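Local coordinates for protein yojF (Bacillus subtilis, PDB 1NJH) that is of unknown function, a small and mostly beta-stranded member of the DUF1806 family from a soil bacterium, at residues E10-S15 with T85-D90; A60-K63 with R69-L72. All blocks are in the same frame, centred on the assembly; numbering follows the deposited sequence.

Contact 1. Residues E10-S15 with T85-D90; sequences EDVQAS and TEYTVD
Y87 spans from strand 78-89 to helix 9-18, meeting V12 with its ring and D11 with its hydroxyl. From CB, CG is set between the backbone N and the carbonyl carbon (chi1 83°), which stands the ring up toward the helix. CG and CD1 then pass beneath V12 CG2, with CD1 the nearest ring atom at 3.6 Å. This methyl sits over one face, 3.8 Å from the centroid of the Y87 ring and 15° off its normal, a CH-pi contact. Farther out, CE1 and CZ begin to meet the carboxylate of D11. At the tip, Y87 OH donates to D11 OD1 over 2.7 Å, reaching the anti lone pair of that oxygen, which lies at the ring edge and in its plane; carboxylate and ring planes are 70° apart. With CG anti to its backbone N, D11 holds the carboxylate out toward the strand. One turn on, S15 OG rests 4.0 Å from V89 CG2. The contact packs helix 9-18 against the antiparallel sheet, and M97 of the next strand touches both V12 and Y87. The chemistry divides along one side chain: the buried ring is held by apolar contact, its hydroxyl by the carboxylate of a solvent-exposed helix residue, whose negative charge probably strengthens the bond.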
loop_
_atom_site.group_PDB
_atom_site.type_symbol
_atom_site.label_atom_id
_atom_site.label_comp_id
_atom_site.label_asym_id
_atom_site.label_seq_id
_atom_site.Cartn_x
_atom_site.Cartn_y
_atom_site.Cartn_z
ATOM N N GLU A 10 8.222 16.406 15.375
ATOM C CA GLU A 10 9.309 17.137 14.736
ATOM C C GLU A 10 10.488 16.282 14.284
ATOM O O GLU A 10 11.126 16.597 13.267
ATOM C CB GLU A 10 9.805 18.254 15.661
ATOM C CG GLU A 10 8.981 19.540 15.606
ATOM C CD GLU A 10 7.528 19.346 16.004
ATOM O OE1 GLU A 10 6.801 18.620 15.295
ATOM O OE2 GLU A 10 7.108 19.924 17.030
ATOM N N ASP A 11 10.784 15.211 15.026
ATOM C CA ASP A 11 11.898 14.322 14.690
ATOM C C ASP A 11 11.547 13.503 13.451
ATOM O O ASP A 11 12.387 13.301 12.576
ATOM C CB ASP A 11 12.224 13.376 15.860
ATOM C CG ASP A 11 13.603 12.709 15.726
ATOM O OD1 ASP A 11 13.730 11.516 16.085
ATOM O OD2 ASP A 11 14.569 13.375 15.278
ATOM N N VAL A 12 10.303 13.041 13.372
ATOM C CA VAL A 12 9.861 12.266 12.211
ATOM C C VAL A 12 9.887 13.163 10.979
ATOM O O VAL A 12 10.372 12.760 9.916
ATOM C CB VAL A 12 8.431 11.717 12.399
ATOM C CG1 VAL A 12 7.936 11.120 11.085
ATOM C CG2 VAL A 12 8.421 10.651 13.474
ATOM N N GLN A 13 9.376 14.384 11.129
ATOM C CA GLN A 13 9.360 15.329 10.020
ATOM C C GLN A 13 10.777 15.544 9.509
ATOM O O GLN A 13 11.020 15.550 8.307
ATOM C CB GLN A 13 8.765 16.671 10.450
ATOM C CG GLN A 13 8.728 17.692 9.320
ATOM C CD GLN A 13 7.820 17.261 8.173
ATOM O OE1 GLN A 13 6.674 16.849 8.390
ATOM N NE2 GLN A 13 8.323 17.367 6.950
ATOM N N ALA A 14 11.720 15.726 10.426
ATOM C CA ALA A 14 13.108 15.928 10.032
ATOM C C ALA A 14 13.641 14.698 9.303
ATOM O O ALA A 14 14.409 14.808 8.353
ATOM C CB ALA A 14 13.964 16.220 11.262
ATOM N N SER A 15 13.228 13.518 9.753
ATOM C CA SER A 15 13.674 12.275 9.133
ATOM C C SER A 15 13.082 12.103 7.728
ATOM O O SER A 15 13.760 11.640 6.805
ATOM C CB SER A 15 13.279 11.085 10.016
ATOM O OG SER A 15 13.762 9.866 9.475
ATOM N N THR A 85 1.675 5.687 15.488
ATOM C CA THR A 85 1.894 6.140 16.865
ATOM C C THR A 85 3.325 5.995 17.362
ATOM O O THR A 85 3.732 6.691 18.300
ATOM C CB THR A 85 0.991 5.379 17.864
ATOM O OG1 THR A 85 1.297 3.982 17.810
ATOM C CG2 THR A 85 -0.480 5.601 17.544
ATOM N N GLU A 86 4.092 5.095 16.751
ATOM C CA GLU A 86 5.467 4.872 17.181
ATOM C C GLU A 86 6.459 4.844 16.032
ATOM O O GLU A 86 6.077 4.709 14.864
ATOM C CB GLU A 86 5.546 3.570 17.976
ATOM C CG GLU A 86 5.074 2.350 17.212
ATOM C CD GLU A 86 4.931 1.132 18.102
ATOM O OE1 GLU A 86 4.855 0.008 17.558
ATOM O OE2 GLU A 86 4.887 1.301 19.341
ATOM N N TYR A 87 7.740 4.966 16.361
ATOM C CA TYR A 87 8.775 4.981 15.341
ATOM C C TYR A 87 10.170 4.837 15.922
ATOM O O TYR A 87 10.358 4.771 17.138
ATOM C CB TYR A 87 8.744 6.317 14.586
ATOM C CG TYR A 87 9.492 7.438 15.303
ATOM C CD1 TYR A 87 10.619 8.025 14.731
ATOM C CD2 TYR A 87 9.079 7.892 16.553
ATOM C CE1 TYR A 87 11.321 9.038 15.392
ATOM C CE2 TYR A 87 9.772 8.909 17.221
ATOM C CZ TYR A 87 10.889 9.475 16.636
ATOM O OH TYR A 87 11.575 10.478 17.293
ATOM N N THR A 88 11.139 4.822 15.016
ATOM C CA THR A 88 12.552 4.793 15.353
ATOM C C THR A 88 13.321 4.887 14.056
ATOM O O THR A 88 12.759 4.756 12.969
ATOM C CB THR A 88 12.991 3.502 16.061
ATOM O OG1 THR A 88 14.306 3.699 16.610
ATOM C CG2 THR A 88 13.065 2.340 15.071
ATOM N N VAL A 89 14.613 5.137 14.178
ATOM C CA VAL A 89 15.492 5.195 13.031
ATOM C C VAL A 89 16.541 4.196 13.463
ATOM O O VAL A 89 17.246 4.430 14.444
ATOM C CB VAL A 89 16.094 6.585 12.860
ATOM C CG1 VAL A 89 17.180 6.556 11.793
ATOM C CG2 VAL A 89 14.986 7.566 12.481
ATOM N N ASP A 90 16.630 3.078 12.749
ATOM C CA ASP A 90 17.558 2.023 13.127
ATOM C C ASP A 90 19.011 2.203 12.734
ATOM O O ASP A 90 19.389 3.206 12.134
ATOM C CB ASP A 90 17.033 0.670 12.632
ATOM C CG ASP A 90 17.018 0.548 11.124
ATOM O OD1 ASP A 90 16.335 -0.372 10.643
ATOM O OD2 ASP A 90 17.686 1.343 10.424
#

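Contact 2. Residues A60-K63 with R69-L72; sequences AKIK and RVGL
The guanidinium of R69 lies flat against K63, whose CB sits over the centre of one face, 3.8 Å above the plane; K63 CD approaches NH2 from farther along the chain. R69 gets there because chi1 of 53° turns CG over the neighbouring strand and the chain then runs extended to NE. K63 leads its own amine away, leaving NZ 5.6 Å from R69 NH2, so the arginine packs on the lysine's aliphatic part while the two positive charges stay apart. Y80 and E82 of strand 78-89 also touch the R69 side chain. Replacing R69 by alanine removes the guanidinium, which would probably uncover K63 CB and take away the side-chain contact with Y80 and E82.

Beneath these side chains the backbones are joined by two hydrogen-bonded pairs. K63 N reaches R69 O at 2.8 Å, and R69 N returns the bond to K63 O; K61 and G71 exchange a similar pair, with G71 N to K61 O at 3.0 Å and nearly straight (168°). A water donates to both K61 O and R69 O, giving each carbonyl a second partner.

On the other face, A60 CB meets L72 CD2 at 3.6 Å and I62 CB meets V70 CG2 at 3.9 Å, both across non-hydrogen-bonded pairs. L16 of helix 9-18 touches A60 and V70. Consecutive antiparallel strands 167° apart, joined by a short loop, make this a beta hairpin within the sheet, with its A60, I62, V70 and L72 face toward helix 9-18 and its K61, K63 and R69 face on the other side.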
loop_
_atom_site.group_PDB
_atom_site.type_symbol
_atom_site.label_atom_id
_atom_site.label_comp_id
_atom_site.label_asym_id
_atom_site.label_seq_id
_atom_site.Cartn_x
_atom_site.Cartn_y
_atom_site.Cartn_z
ATOM N N ALA A 60 6.909 15.908 1.850
ATOM C CA ALA A 60 6.542 14.932 2.869
ATOM C C ALA A 60 6.126 15.656 4.125
ATOM O O ALA A 60 6.746 16.648 4.514
ATOM C CB ALA A 60 7.741 14.010 3.168
ATOM N N LYS A 61 5.072 15.165 4.765
ATOM C CA LYS A 61 4.606 15.784 5.984
ATOM C C LYS A 61 3.910 14.831 6.929
ATOM O O LYS A 61 3.117 13.987 6.505
ATOM C CB LYS A 61 3.660 16.941 5.644
ATOM C CG LYS A 61 3.148 17.708 6.858
ATOM C CD LYS A 61 2.484 19.009 6.435
ATOM C CE LYS A 61 1.934 19.789 7.630
ATOM N NZ LYS A 61 2.990 20.170 8.609
ATOM N N ILE A 62 4.231 14.942 8.216
ATOM C CA ILE A 62 3.553 14.145 9.218
ATOM C C ILE A 62 2.611 15.140 9.887
ATOM O O ILE A 62 3.020 16.254 10.228
ATOM C CB ILE A 62 4.525 13.517 10.250
ATOM C CG1 ILE A 62 3.713 12.835 11.356
ATOM C CG2 ILE A 62 5.491 14.570 10.782
ATOM C CD1 ILE A 62 4.545 11.925 12.253
ATOM N N LYS A 63 1.348 14.747 10.023
ATOM C CA LYS A 63 0.322 15.607 10.621
ATOM C C LYS A 63 -0.440 14.923 11.743
ATOM O O LYS A 63 -0.392 13.697 11.905
ATOM C CB LYS A 63 -0.689 16.055 9.558
ATOM C CG LYS A 63 -0.095 16.813 8.386
ATOM C CD LYS A 63 -1.188 17.288 7.432
ATOM C CE LYS A 63 -0.595 17.959 6.201
ATOM N NZ LYS A 63 -1.635 18.562 5.316
ATOM N N ARG A 69 -0.521 10.950 10.877
ATOM C CA ARG A 69 -0.696 10.533 9.496
ATOM C C ARG A 69 0.438 11.103 8.674
ATOM O O ARG A 69 0.824 12.259 8.827
ATOM C CB ARG A 69 -2.064 10.972 8.953
ATOM C CG ARG A 69 -2.417 12.428 9.100
ATOM C CD ARG A 69 -3.907 12.621 8.841
ATOM N NE ARG A 69 -4.257 14.027 8.687
ATOM C CZ ARG A 69 -4.358 14.892 9.692
ATOM N NH1 ARG A 69 -4.145 14.496 10.940
ATOM N NH2 ARG A 69 -4.653 16.160 9.442
ATOM N N VAL A 70 0.991 10.275 7.802
ATOM C CA VAL A 70 2.101 10.704 6.981
ATOM C C VAL A 70 1.698 10.648 5.517
ATOM O O VAL A 70 1.100 9.679 5.083
ATOM C CB VAL A 70 3.342 9.776 7.205
ATOM C CG1 VAL A 70 4.398 10.067 6.167
ATOM C CG2 VAL A 70 3.920 9.998 8.608
ATOM N N GLY A 71 2.024 11.716 4.790
ATOM C CA GLY A 71 1.756 11.812 3.367
ATOM C C GLY A 71 3.051 12.122 2.637
ATOM O O GLY A 71 3.830 13.007 3.035
ATOM N N LEU A 72 3.296 11.389 1.557
ATOM C CA LEU A 72 4.501 11.588 0.751
ATOM C C LEU A 72 4.035 11.842 -0.669
ATOM O O LEU A 72 3.273 11.041 -1.201
ATOM C CB LEU A 72 5.356 10.307 0.758
ATOM C CG LEU A 72 5.717 9.665 2.099
ATOM C CD1 LEU A 72 6.534 8.391 1.835
ATOM C CD2 LEU A 72 6.523 10.659 2.945
HETATM O O HOH W 1 0.147 14.043 6.491
#

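After the short strand 5-6 the chain forms helix 9-18, then strands 24-32 and 45-63. Contact 2 closes the short loop after the latter, pairing it with strand 68-74, before strand 78-89 returns to the helix in contact 1. The hairpin closure is therefore nested inside the much longer loop closed by contact 1, and the two do not cross. Helix 9-18 joins them: Q13 probably hydrogen-bonds A60 O through NE2 and I62 N through OE1, while V12 packs on I62. Residues 10-15 therefore tie strand 45-63 to strand 78-89, with strand 68-74 between them in the antiparallel sheet.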